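Local coordinates for protein haloalkane dehalogenase (Mycobacterium rhodesiae, PDB 4MJ3) that probably catalyses the hydrolytic cleavage of carbon-halogen bonds in haloalkanes, using an alpha/beta hydrolase fold, at residues Leu119-Trp124 and Ala146-Pro151; Asp248-Thr253 and Ala278-Gln283. One frame throughout, in Å; residues are numbered along the deposited sequence. Where two conformers were deposited one is given.

D123 OD2 of contact 1 and H280 NE2 of contact 2, 2.6 Å apart, join the two contacts through a hydrogen bond. They illustrate how one site is assembled from loops at the ends of the central sheet's strands. Contact 1 is buried and central, about 7 Å from the centre of the chain to its own centre, and joins the exits of two neighbouring strands chiefly through backbone bonds. Contact 2, about 14 Å from that centre and only partly buried, pairs the loop after strand 242-244 with the turn leading into helix 282-300. Its chemistry depends on side chains, with two carboxylates, an imidazole and a bridging water. N147 ND2 adds a second tie, to H280 O.

Contact 1 of 2, residues Leu119-Trp124 and Ala146-Pro151; sequences LVCQDW and ANTMLP
D123 CA and T148 CA, 4.6 Å apart, mark the closest approach of the two backbones, just beyond the ends of the neighbouring parallel strands 117-121 and 140-145. A146 N donates to C121 O at 3.0 Å. One step on, the ladder slips by a residue: D123 N passes over A146 O and donates to N147 O at 2.9 Å. N147, in a left-handed backbone conformation, makes this shift, and its ND2 is held by S247 OG. The A146 carbonyl left between these two bonds meets Q122, whose CA lies 3.1 Å from A146 O in a CH...O contact, with CB and CG also against that oxygen.

T148 carries the main side-chain bond. With OG1 anti to the backbone N (chi1 -169°), its hydroxyl reaches D123 O at 2.7 Å, in the carbonyl plane and on a lone pair. The methyl CG2 of T148 lies 4.2 Å from C121 SG, so one branch bonds to the turn and the other packs against the end of strand 117-121.

D123 itself leans away from the loop. Its OD1 accepts W124 N at 2.6 Å, on the anti side and somewhat out of the carboxylate plane, and also takes the backbone N of E55.

The sharp strand-turn-helix, with D123 at positive phi (54°) directly before helix 124-135, is the nucleophile elbow of the alpha/beta hydrolase fold. D123 occupies the place of the nucleophilic aspartate of haloalkane dehalogenases. T148 would then act from a second shell, fastening the backbone of D123 while the carboxylate faces E55 and H280, and the amides of E55 and W124 are consistent with an oxyanion hole.

Contact 2 of 2, residues Asp248-Thr253 and Ala278-Gln283; sequences DSDPIT and AGHFLQ
A278 opens the contact through two weak bonds: its N donates to D248 OD1 at 3.4 Å, and its O accepts S249 N. G279 follows, its CA 3.5 Å from S249 O in a CH...O contact. That same oxygen takes a hydrogen from a water, which accepts H280 N, bridging the backbones.

H280 is the centre of the contact. Its CG is anti to the backbone N (chi1 -178°), which lays the ring alongside D250, the carboxylate and imidazole planes turned 69° apart. ND1 donates to D250 OD2 at 2.7 Å in a nearly straight bond (168°), within the ring plane. ND1 meets OD2 from above the carboxylate plane and T253 OG1 from the opposite face, so OD2 accepts from two donors. T253 CG2 touches the ring edge, while NE2 is hydrogen-bonded to D123 OD2. D250 and H280 are consistent with the acid and histidine of the haloalkane dehalogenase Asp-His-Asp triad, completed by D123. H280 CD2 lies over the centre of the F281 ring, 3.6 Å above its plane.

L282 and Q283 begin helix 282-300, placing H280 at the helix's approach, facing the elbow between strand 117-121 and helix 124-135, while I252 leans on helix 159-170.

Contact 1 of 2, residues Leu119-Trp124 and Ala146-Pro151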
loop_
_atom_site.group_PDB
_atom_site.type_symbol
_atom_site.label_atom_id
_atom_site.label_comp_id
_atom_site.label_asym_id
_atom_site.label_seq_id
_atom_site.Cartn_x
_atom_site.Cartn_y
_atom_site.Cartn_z
ATOM N N LEU A 119 -11.042 -2.065 -1.176
ATOM C CA LEU A 119 -9.622 -1.754 -1.162
ATOM C C LEU A 119 -9.399 -0.342 -0.659
ATOM O O LEU A 119 -10.024 0.610 -1.139
ATOM C CB LEU A 119 -9.047 -1.893 -2.565
ATOM C CG LEU A 119 -7.578 -1.517 -2.749
ATOM C CD1 LEU A 119 -6.672 -2.437 -1.947
ATOM C CD2 LEU A 119 -7.218 -1.584 -4.232
ATOM N N VAL A 120 -8.469 -0.198 0.278
ATOM C CA VAL A 120 -7.966 1.114 0.669
ATOM C C VAL A 120 -6.462 1.085 0.400
ATOM O O VAL A 120 -5.740 0.236 0.929
ATOM C CB VAL A 120 -8.212 1.404 2.136
ATOM C CG1 VAL A 120 -7.598 2.746 2.524
ATOM C CG2 VAL A 120 -9.711 1.349 2.438
ATOM N N CYS A 121 -5.988 2.010 -0.425
ATOM C CA CYS A 121 -4.612 1.914 -0.894
ATOM C C CYS A 121 -3.923 3.273 -0.955
ATOM O O CYS A 121 -4.560 4.278 -1.210
ATOM C CB CYS A 121 -4.570 1.206 -2.241
ATOM S SG CYS A 121 -5.481 2.012 -3.598
ATOM N N GLN A 122 -2.609 3.244 -0.730
ATOM C CA GLN A 122 -1.770 4.438 -0.662
ATOM C C GLN A 122 -0.384 4.071 -1.187
ATOM O O GLN A 122 0.068 2.931 -0.987
ATOM C CB GLN A 122 -1.697 4.885 0.803
ATOM C CG GLN A 122 -0.874 6.128 1.092
ATOM C CD GLN A 122 0.546 5.841 1.594
ATOM O OE1 GLN A 122 0.877 4.725 1.972
ATOM N NE2 GLN A 122 1.377 6.875 1.614
ATOM N N ASP A 123 0.288 5.017 -1.864
ATOM C CA ASP A 123 1.665 4.806 -2.352
ATOM C C ASP A 123 1.659 3.501 -3.195
ATOM O O ASP A 123 0.711 3.254 -3.970
ATOM C CB ASP A 123 2.611 4.766 -1.113
ATOM C CG ASP A 123 4.101 4.842 -1.450
ATOM O OD1 ASP A 123 4.716 3.818 -1.837
ATOM O OD2 ASP A 123 4.694 5.934 -1.261
ATOM N N TRP A 124 2.691 2.660 -3.041
ATOM C CA TRP A 124 2.771 1.403 -3.780
ATOM C C TRP A 124 1.632 0.424 -3.470
ATOM O O TRP A 124 1.341 -0.460 -4.282
ATOM C CB TRP A 124 4.140 0.735 -3.561
ATOM C CG TRP A 124 5.150 1.109 -4.582
ATOM C CD1 TRP A 124 6.115 2.055 -4.457
ATOM C CD2 TRP A 124 5.289 0.554 -5.902
ATOM N NE1 TRP A 124 6.870 2.099 -5.594
ATOM C CE2 TRP A 124 6.374 1.196 -6.505
ATOM C CE3 TRP A 124 4.623 -0.453 -6.605
ATOM C CZ2 TRP A 124 6.798 0.892 -7.803
ATOM C CZ3 TRP A 124 5.035 -0.747 -7.897
ATOM C CH2 TRP A 124 6.122 -0.081 -8.472
ATOM N N ALA A 146 -5.989 6.795 -1.940
ATOM C CA ALA A 146 -5.468 7.898 -1.143
ATOM C C ALA A 146 -3.976 8.058 -1.364
ATOM O O ALA A 146 -3.186 7.204 -0.945
ATOM C CB ALA A 146 -5.743 7.641 0.332
ATOM N N ASN A 147 -3.584 9.165 -1.994
ATOM C CA ASN A 147 -2.173 9.469 -2.222
ATOM C C ASN A 147 -1.489 8.318 -2.932
ATOM O O ASN A 147 -0.532 7.703 -2.417
ATOM C CB ASN A 147 -1.461 9.821 -0.916
ATOM C CG ASN A 147 -1.986 11.099 -0.288
ATOM O OD1 ASN A 147 -2.797 11.814 -0.877
ATOM N ND2 ASN A 147 -1.487 11.400 0.906
ATOM N N THR A 148 -1.986 8.051 -4.133
ATOM C CA THR A 148 -1.490 6.949 -4.936
ATOM C C THR A 148 -1.788 7.240 -6.407
ATOM O O THR A 148 -2.311 8.308 -6.732
ATOM C CB THR A 148 -2.115 5.616 -4.476
ATOM O OG1 THR A 148 -1.427 4.527 -5.110
ATOM C CG2 THR A 148 -3.597 5.550 -4.789
HETATM N N MSE A 149 -1.441 6.300 -7.280
HETATM C CA MSE A 149 -1.735 6.395 -8.729
HETATM C C MSE A 149 -1.484 5.059 -9.371
HETATM O O MSE A 149 -1.005 4.120 -8.720
HETATM C CB MSE A 149 -0.899 7.401 -9.512
HETATM C CG MSE A 149 -1.782 8.409 -10.267
HETATM SE SE MSE A 149 -3.067 7.943 -11.705
HETATM C CE MSE A 149 -2.069 8.883 -13.104
ATOM N N LEU A 150 -1.794 4.983 -10.659
ATOM C CA LEU A 150 -1.478 3.818 -11.487
ATOM C C LEU A 150 -0.749 4.315 -12.726
ATOM O O LEU A 150 -1.371 4.541 -13.763
ATOM C CB LEU A 150 -2.714 3.015 -11.857
ATOM C CG LEU A 150 -2.498 1.755 -12.716
ATOM C CD1 LEU A 150 -1.401 0.855 -12.167
ATOM C CD2 LEU A 150 -3.770 0.950 -12.872
ATOM N N PRO A 151 0.559 4.540 -12.619
ATOM C CA PRO A 151 1.275 5.086 -13.775
ATOM C C PRO A 151 1.571 4.030 -14.821
ATOM O O PRO A 151 1.938 2.909 -14.498
ATOM C CB PRO A 151 2.584 5.615 -13.175
ATOM C CG PRO A 151 2.705 4.976 -11.837
ATOM C CD PRO A 151 1.481 4.184 -11.530
#

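Contact 2 of 2, residues Asp248-Thr253 and Ala278-Gln283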
loop_
_atom_site.group_PDB
_atom_site.type_symbol
_atom_site.label_atom_id
_atom_site.label_comp_id
_atom_site.label_asym_id
_atom_site.label_seq_id
_atom_site.Cartn_x
_atom_site.Cartn_y
_atom_site.Cartn_z
ATOM N N ASP A 248 -4.042 16.879 1.490
ATOM C CA ASP A 248 -3.774 18.189 0.902
ATOM C C ASP A 248 -2.309 18.608 0.862
ATOM O O ASP A 248 -1.997 19.669 0.326
ATOM C CB ASP A 248 -4.616 19.271 1.612
ATOM C CG ASP A 248 -4.316 19.403 3.082
ATOM O OD1 ASP A 248 -3.455 18.684 3.630
ATOM O OD2 ASP A 248 -4.988 20.239 3.743
ATOM N N SER A 249 -1.420 17.798 1.439
ATOM C CA SER A 249 -0.035 18.220 1.608
ATOM C C SER A 249 0.949 17.172 1.125
ATOM O O SER A 249 1.963 16.928 1.772
ATOM C CB SER A 249 0.233 18.587 3.079
ATOM O OG SER A 249 -0.735 19.524 3.563
ATOM N N ASP A 250 0.651 16.564 -0.028
ATOM C CA ASP A 250 1.526 15.550 -0.610
ATOM C C ASP A 250 1.860 15.878 -2.048
ATOM O O ASP A 250 1.143 15.462 -2.964
ATOM C CB ASP A 250 0.887 14.168 -0.560
ATOM C CG ASP A 250 1.773 13.096 -1.176
ATOM O OD1 ASP A 250 2.986 13.345 -1.353
ATOM O OD2 ASP A 250 1.250 12.008 -1.477
ATOM N N PRO A 251 2.962 16.604 -2.252
ATOM C CA PRO A 251 3.413 16.972 -3.600
ATOM C C PRO A 251 3.706 15.798 -4.518
ATOM O O PRO A 251 3.623 15.957 -5.744
ATOM C CB PRO A 251 4.711 17.753 -3.350
ATOM C CG PRO A 251 4.678 18.159 -1.939
ATOM C CD PRO A 251 3.823 17.168 -1.200
ATOM N N ILE A 252 4.076 14.647 -3.953
ATOM C CA ILE A 252 4.389 13.477 -4.770
ATOM C C ILE A 252 3.194 12.963 -5.579
ATOM O O ILE A 252 3.348 12.628 -6.743
ATOM C CB ILE A 252 5.010 12.335 -3.948
ATOM C CG1 ILE A 252 6.367 12.798 -3.403
ATOM C CG2 ILE A 252 5.212 11.089 -4.815
ATOM C CD1 ILE A 252 6.997 11.851 -2.409
ATOM N N THR A 253 2.006 12.936 -4.977
ATOM C CA THR A 253 0.835 12.331 -5.610
ATOM C C THR A 253 -0.295 13.310 -5.936
ATOM O O THR A 253 -1.300 12.906 -6.503
ATOM C CB THR A 253 0.247 11.224 -4.715
ATOM O OG1 THR A 253 -0.271 11.808 -3.506
ATOM C CG2 THR A 253 1.303 10.195 -4.358
ATOM N N ALA A 278 -2.653 16.659 6.253
ATOM C CA ALA A 278 -1.930 15.405 6.188
ATOM C C ALA A 278 -0.976 15.366 5.007
ATOM O O ALA A 278 -1.298 15.847 3.924
ATOM C CB ALA A 278 -2.897 14.225 6.142
ATOM N N GLY A 279 0.176 14.766 5.241
ATOM C CA GLY A 279 1.189 14.601 4.205
ATOM C C GLY A 279 0.998 13.325 3.419
ATOM O O GLY A 279 -0.074 12.711 3.416
ATOM N N HIS A 280 2.061 12.899 2.744
ATOM C CA HIS A 280 2.030 11.675 1.967
ATOM C C HIS A 280 1.529 10.460 2.751
ATOM O O HIS A 280 0.645 9.736 2.300
ATOM C CB HIS A 280 3.427 11.394 1.434
ATOM C CG HIS A 280 3.504 10.177 0.586
ATOM N ND1 HIS A 280 2.882 10.082 -0.638
ATOM C CD2 HIS A 280 4.136 8.991 0.781
ATOM C CE1 HIS A 280 3.116 8.889 -1.154
ATOM N NE2 HIS A 280 3.858 8.204 -0.305
ATOM N N PHE A 281 2.094 10.249 3.939
ATOM C CA PHE A 281 1.705 9.148 4.814
ATOM C C PHE A 281 0.527 9.597 5.658
ATOM O O PHE A 281 0.617 9.770 6.876
ATOM C CB PHE A 281 2.885 8.681 5.668
ATOM C CG PHE A 281 3.999 8.111 4.860
ATOM C CD1 PHE A 281 3.915 6.816 4.358
ATOM C CD2 PHE A 281 5.100 8.860 4.558
ATOM C CE1 PHE A 281 4.918 6.268 3.587
ATOM C CE2 PHE A 281 6.122 8.336 3.775
ATOM C CZ PHE A 281 6.041 7.027 3.306
ATOM N N LEU A 282 -0.603 9.788 4.976
ATOM C CA LEU A 282 -1.747 10.435 5.602
ATOM C C LEU A 282 -2.337 9.602 6.753
ATOM O O LEU A 282 -3.015 10.146 7.619
ATOM C CB LEU A 282 -2.822 10.776 4.570
ATOM C CG LEU A 282 -3.762 9.691 4.043
ATOM C CD1 LEU A 282 -4.833 10.361 3.183
ATOM C CD2 LEU A 282 -3.021 8.646 3.212
ATOM N N GLN A 283 -2.067 8.303 6.745
ATOM C CA GLN A 283 -2.540 7.409 7.800
ATOM C C GLN A 283 -1.866 7.716 9.137
ATOM O O GLN A 283 -2.426 7.406 10.187
ATOM C CB GLN A 283 -2.311 5.935 7.436
ATOM C CG GLN A 283 -2.760 5.545 6.031
ATOM C CD GLN A 283 -1.635 5.576 5.017
ATOM O OE1 GLN A 283 -0.797 6.485 5.026
ATOM N NE2 GLN A 283 -1.614 4.590 4.121
HETATM O O HOH W 1 4.003 15.072 2.359
#